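NAD(P)H-flavin oxidoreductase (Agrobacterium tumefaciens str. C58, PDB 2FRE) probably catalyses NAD(P)H-dependent reduction reactions through its bound flavin mononucleotide, as in the nitroreductase family. Local coordinates at residues A[56-67]-A[83-94]. Numbering follows the deposited sequence.
Sequences RFVYAHKDSEDW and KNASVLLFVISR
With CG of W67 trans to its backbone N (chi1 179°), the indole turns its six-membered ring to L88. The two side chains meet nearly at right angles, and CD1 of L88 sits 3.8 Å from the centroid of the W67 six-membered ring, over one face: a CH-pi contact. CA of K62 lies over the opposite face, toward the rim, so the indole is flanked by K62 and L88. The K62 chain bends at chi2 and chi4, bringing NZ to K83 O and A85 O, each at 3.1 Å, so one ammonium ties down two carbonyls of the loop before strand 87-94. Strands 56-61 and 87-94 run antiparallel (167°), with paired bonds at R56/I92, V58/F90 and A60/L88. On the V58 side, V58 CG2 packs tightly on I92 CD1 at 3.5 Å. The other side carries F57 against V91, CE1 to CG1 4.2 Å, and Y59 CB on L89 CB at 3.6 Å; the side chain of V91 is about 8 Å from the bound FMN. S86 and V87 share I161 of strand 153-162 as backbone partner, a classic beta bulge. F57, V58 and Y59 also pair in parallel with a strand of the second subunit, continuing the central sheet across the dimer, as in the nitroreductase fold.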
loop_
_atom_site.group_PDB
_atom_site.type_symbol
_atom_site.label_atom_id
_atom_site.label_comp_id
_atom_site.label_asym_id
_atom_site.label_seq_id
_atom_site.Cartn_x
_atom_site.Cartn_y
_atom_site.Cartn_z
ATOM N N ARG A 56 -0.536 -11.472 -5.984
ATOM C CA ARG A 56 -0.163 -12.841 -5.709
ATOM C C ARG A 56 1.150 -12.826 -4.922
ATOM O O ARG A 56 1.946 -11.880 -5.033
ATOM C CB ARG A 56 0.034 -13.633 -7.002
ATOM C CG ARG A 56 -1.143 -13.607 -7.948
ATOM C CD ARG A 56 -2.330 -14.407 -7.438
ATOM N NE ARG A 56 -3.354 -14.515 -8.472
ATOM C CZ ARG A 56 -4.323 -13.609 -8.686
ATOM N NH1 ARG A 56 -4.438 -12.515 -7.943
ATOM N NH2 ARG A 56 -5.195 -13.802 -9.661
ATOM N N PHE A 57 1.365 -13.880 -4.136
ATOM C CA PHE A 57 2.590 -14.040 -3.320
ATOM C C PHE A 57 3.203 -15.427 -3.533
ATOM O O PHE A 57 2.534 -16.455 -3.344
ATOM C CB PHE A 57 2.268 -13.862 -1.845
ATOM C CG PHE A 57 1.415 -12.669 -1.574
ATOM C CD1 PHE A 57 1.964 -11.405 -1.565
ATOM C CD2 PHE A 57 0.047 -12.808 -1.354
ATOM C CE1 PHE A 57 1.177 -10.296 -1.343
ATOM C CE2 PHE A 57 -0.754 -11.681 -1.152
ATOM C CZ PHE A 57 -0.178 -10.433 -1.139
ATOM N N VAL A 58 4.474 -15.459 -3.913
ATOM C CA VAL A 58 5.207 -16.723 -4.014
ATOM C C VAL A 58 6.303 -16.676 -2.945
ATOM O O VAL A 58 7.143 -15.781 -2.939
ATOM C CB VAL A 58 5.759 -16.934 -5.429
ATOM C CG1 VAL A 58 6.448 -18.277 -5.565
ATOM C CG2 VAL A 58 4.599 -16.832 -6.435
ATOM N N TYR A 59 6.247 -17.620 -2.016
ATOM C CA TYR A 59 7.068 -17.565 -0.818
ATOM C C TYR A 59 7.849 -18.846 -0.526
ATOM O O TYR A 59 7.495 -19.940 -0.980
ATOM C CB TYR A 59 6.190 -17.192 0.384
ATOM C CG TYR A 59 5.165 -18.243 0.769
ATOM C CD1 TYR A 59 5.502 -19.298 1.618
ATOM C CD2 TYR A 59 3.866 -18.189 0.272
ATOM C CE1 TYR A 59 4.557 -20.265 1.973
ATOM C CE2 TYR A 59 2.928 -19.135 0.619
ATOM C CZ TYR A 59 3.285 -20.172 1.464
ATOM O OH TYR A 59 2.334 -21.097 1.809
ATOM N N ALA A 60 8.909 -18.679 0.262
ATOM C CA ALA A 60 9.744 -19.775 0.743
ATOM C C ALA A 60 10.241 -19.471 2.164
ATOM O O ALA A 60 10.645 -18.343 2.457
ATOM C CB ALA A 60 10.915 -19.985 -0.191
ATOM N N HIS A 61 10.172 -20.468 3.039
ATOM C CA HIS A 61 10.799 -20.389 4.364
ATOM C C HIS A 61 12.281 -20.727 4.280
ATOM O O HIS A 61 12.730 -21.454 3.392
ATOM C CB HIS A 61 10.138 -21.368 5.333
ATOM C CG HIS A 61 8.788 -20.933 5.808
ATOM N ND1 HIS A 61 8.605 -20.215 6.974
ATOM C CD2 HIS A 61 7.550 -21.138 5.290
ATOM C CE1 HIS A 61 7.315 -19.981 7.138
ATOM N NE2 HIS A 61 6.654 -20.542 6.139
ATOM N N LYS A 62 13.025 -20.238 5.256
ATOM C CA LYS A 62 14.444 -20.542 5.391
ATOM C C LYS A 62 14.782 -22.045 5.313
ATOM O O LYS A 62 15.839 -22.396 4.778
ATOM C CB LYS A 62 14.981 -19.973 6.707
ATOM C CG LYS A 62 16.352 -19.397 6.570
ATOM C CD LYS A 62 17.262 -19.906 7.632
ATOM C CE LYS A 62 18.604 -19.199 7.546
ATOM N NZ LYS A 62 18.390 -17.829 6.998
ATOM N N ASP A 63 13.884 -22.916 5.803
ATOM C CA ASP A 63 14.049 -24.405 5.710
ATOM C C ASP A 63 13.603 -25.078 4.402
ATOM O O ASP A 63 13.629 -26.305 4.290
ATOM C CB ASP A 63 13.341 -25.115 6.877
ATOM C CG ASP A 63 11.797 -25.152 6.738
ATOM O OD1 ASP A 63 11.213 -24.386 5.958
ATOM O OD2 ASP A 63 11.154 -25.957 7.454
ATOM N N SER A 64 13.208 -24.292 3.416
ATOM C CA SER A 64 12.694 -24.813 2.169
ATOM C C SER A 64 13.797 -25.405 1.296
ATOM O O SER A 64 14.884 -24.850 1.215
ATOM C CB SER A 64 12.047 -23.692 1.370
ATOM O OG SER A 64 11.630 -24.173 0.076
ATOM N N GLU A 65 13.473 -26.480 0.583
ATOM C CA GLU A 65 14.327 -26.986 -0.498
ATOM C C GLU A 65 14.651 -25.918 -1.537
ATOM O O GLU A 65 15.673 -26.014 -2.191
ATOM C CB GLU A 65 13.666 -28.158 -1.229
ATOM C CG GLU A 65 13.540 -29.451 -0.436
ATOM C CD GLU A 65 14.853 -30.214 -0.314
ATOM O OE1 GLU A 65 15.041 -31.226 -1.042
ATOM O OE2 GLU A 65 15.689 -29.801 0.518
ATOM N N ASP A 66 13.782 -24.922 -1.707
ATOM C CA ASP A 66 14.022 -23.852 -2.685
ATOM C C ASP A 66 14.546 -22.535 -2.130
ATOM O O ASP A 66 14.624 -21.557 -2.860
ATOM C CB ASP A 66 12.751 -23.560 -3.460
ATOM C CG ASP A 66 12.333 -24.715 -4.316
ATOM O OD1 ASP A 66 13.178 -25.283 -5.065
ATOM O OD2 ASP A 66 11.143 -25.040 -4.233
ATOM N N TRP A 67 14.896 -22.503 -0.849
ATOM C CA TRP A 67 15.475 -21.318 -0.252
ATOM C C TRP A 67 16.632 -20.749 -1.092
ATOM O O TRP A 67 16.634 -19.570 -1.406
ATOM C CB TRP A 67 15.936 -21.622 1.163
ATOM C CG TRP A 67 16.560 -20.478 1.846
ATOM C CD1 TRP A 67 17.875 -20.303 2.104
ATOM C CD2 TRP A 67 15.896 -19.304 2.320
ATOM N NE1 TRP A 67 18.077 -19.101 2.733
ATOM C CE2 TRP A 67 16.877 -18.474 2.889
ATOM C CE3 TRP A 67 14.560 -18.881 2.335
ATOM C CZ2 TRP A 67 16.567 -17.250 3.478
ATOM C CZ3 TRP A 67 14.255 -17.681 2.935
ATOM C CH2 TRP A 67 15.253 -16.870 3.478
ATOM N N LYS A 83 19.776 -13.232 2.868
ATOM C CA LYS A 83 19.970 -14.670 2.997
ATOM C C LYS A 83 19.802 -15.123 4.425
ATOM O O LYS A 83 19.670 -16.311 4.662
ATOM C CB LYS A 83 21.343 -15.099 2.478
ATOM C CG LYS A 83 22.536 -14.619 3.279
ATOM C CD LYS A 83 23.777 -14.766 2.436
ATOM C CE LYS A 83 25.028 -14.345 3.141
ATOM N NZ LYS A 83 26.228 -14.558 2.243
ATOM N N ASN A 84 19.832 -14.181 5.366
ATOM C CA ASN A 84 19.669 -14.487 6.780
ATOM C C ASN A 84 18.268 -14.172 7.326
ATOM O O ASN A 84 18.018 -14.305 8.522
ATOM C CB ASN A 84 20.765 -13.777 7.583
ATOM C CG ASN A 84 22.150 -14.335 7.288
ATOM O OD1 ASN A 84 22.308 -15.532 7.068
ATOM N ND2 ASN A 84 23.150 -13.470 7.257
ATOM N N ALA A 85 17.349 -13.789 6.434
ATOM C CA ALA A 85 15.965 -13.589 6.802
ATOM C C ALA A 85 15.304 -14.947 7.045
ATOM O O ALA A 85 15.860 -15.993 6.710
ATOM C CB ALA A 85 15.238 -12.840 5.707
ATOM N N SER A 86 14.111 -14.911 7.630
ATOM C CA SER A 86 13.365 -16.117 7.956
ATOM C C SER A 86 12.492 -16.594 6.800
ATOM O O SER A 86 12.204 -17.787 6.695
ATOM C CB SER A 86 12.475 -15.877 9.183
ATOM O OG SER A 86 13.235 -15.764 10.354
ATOM N N VAL A 87 12.059 -15.650 5.968
ATOM C CA VAL A 87 11.176 -15.894 4.838
ATOM C C VAL A 87 11.600 -14.957 3.715
ATOM O O VAL A 87 11.952 -13.807 3.969
ATOM C CB VAL A 87 9.685 -15.599 5.229
ATOM C CG1 VAL A 87 8.780 -15.604 4.014
ATOM C CG2 VAL A 87 9.192 -16.581 6.264
ATOM N N LEU A 88 11.590 -15.466 2.482
ATOM C CA LEU A 88 11.691 -14.645 1.294
ATOM C C LEU A 88 10.444 -14.895 0.448
ATOM O O LEU A 88 9.971 -16.034 0.343
ATOM C CB LEU A 88 12.955 -14.965 0.491
ATOM C CG LEU A 88 14.270 -14.483 1.107
ATOM C CD1 LEU A 88 15.455 -15.138 0.453
ATOM C CD2 LEU A 88 14.385 -13.002 0.981
ATOM N N LEU A 89 9.920 -13.832 -0.160
ATOM C CA LEU A 89 8.804 -13.959 -1.061
ATOM C C LEU A 89 8.815 -12.859 -2.116
ATOM O O LEU A 89 9.492 -11.848 -1.964
ATOM C CB LEU A 89 7.479 -13.938 -0.273
ATOM C CG LEU A 89 7.095 -12.665 0.498
ATOM C CD1 LEU A 89 6.405 -11.626 -0.384
ATOM C CD2 LEU A 89 6.158 -13.021 1.655
ATOM N N PHE A 90 8.053 -13.077 -3.179
ATOM C CA PHE A 90 7.887 -12.087 -4.223
ATOM C C PHE A 90 6.420 -11.679 -4.308
ATOM O O PHE A 90 5.494 -12.517 -4.295
ATOM C CB PHE A 90 8.478 -12.591 -5.551
ATOM C CG PHE A 90 9.940 -12.884 -5.451
ATOM C CD1 PHE A 90 10.880 -11.845 -5.527
ATOM C CD2 PHE A 90 10.383 -14.167 -5.190
ATOM C CE1 PHE A 90 12.238 -12.104 -5.386
ATOM C CE2 PHE A 90 11.735 -14.441 -5.034
ATOM C CZ PHE A 90 12.673 -13.404 -5.125
ATOM N N VAL A 91 6.223 -10.369 -4.346
ATOM C CA VAL A 91 4.919 -9.791 -4.533
ATOM C C VAL A 91 4.703 -9.572 -6.030
ATOM O O VAL A 91 5.478 -8.909 -6.698
ATOM C CB VAL A 91 4.741 -8.465 -3.784
ATOM C CG1 VAL A 91 3.334 -7.933 -4.031
ATOM C CG2 VAL A 91 5.007 -8.632 -2.302
ATOM N N ILE A 92 3.640 -10.173 -6.530
ATOM C CA ILE A 92 3.340 -10.230 -7.941
ATOM C C ILE A 92 1.964 -9.625 -8.122
ATOM O O ILE A 92 1.172 -9.629 -7.180
ATOM C CB ILE A 92 3.335 -11.708 -8.379
ATOM C CG1 ILE A 92 4.748 -12.262 -8.276
ATOM C CG2 ILE A 92 2.779 -11.900 -9.792
ATOM C CD1 ILE A 92 4.751 -13.660 -7.834
ATOM N N SER A 93 1.664 -9.112 -9.309
ATOM C CA SER A 93 0.293 -8.668 -9.606
ATOM C C SER A 93 -0.135 -9.006 -11.026
ATOM O O SER A 93 0.670 -8.967 -11.956
ATOM C CB SER A 93 0.128 -7.167 -9.373
ATOM O OG SER A 93 0.888 -6.424 -10.301
ATOM N N ARG A 94 -1.419 -9.295 -11.172
ATOM C CA ARG A 94 -2.038 -9.548 -12.485
ATOM C C ARG A 94 -2.238 -8.196 -13.167
ATOM O O ARG A 94 -2.911 -7.337 -12.620
ATOM C CB ARG A 94 -3.373 -10.274 -12.303
ATOM C CG ARG A 94 -3.917 -10.911 -13.575
ATOM C CD ARG A 94 -5.243 -11.628 -13.370
ATOM N NE ARG A 94 -5.337 -12.774 -14.282
ATOM C CZ ARG A 94 -5.663 -14.026 -13.945
ATOM N NH1 ARG A 94 -5.980 -14.356 -12.699
ATOM N NH2 ARG A 94 -5.687 -14.960 -14.883
HETATM O O HOH W 1 11.013 -19.740 8.246
HETATM O O HOH W 2 21.141 -17.490 8.526
#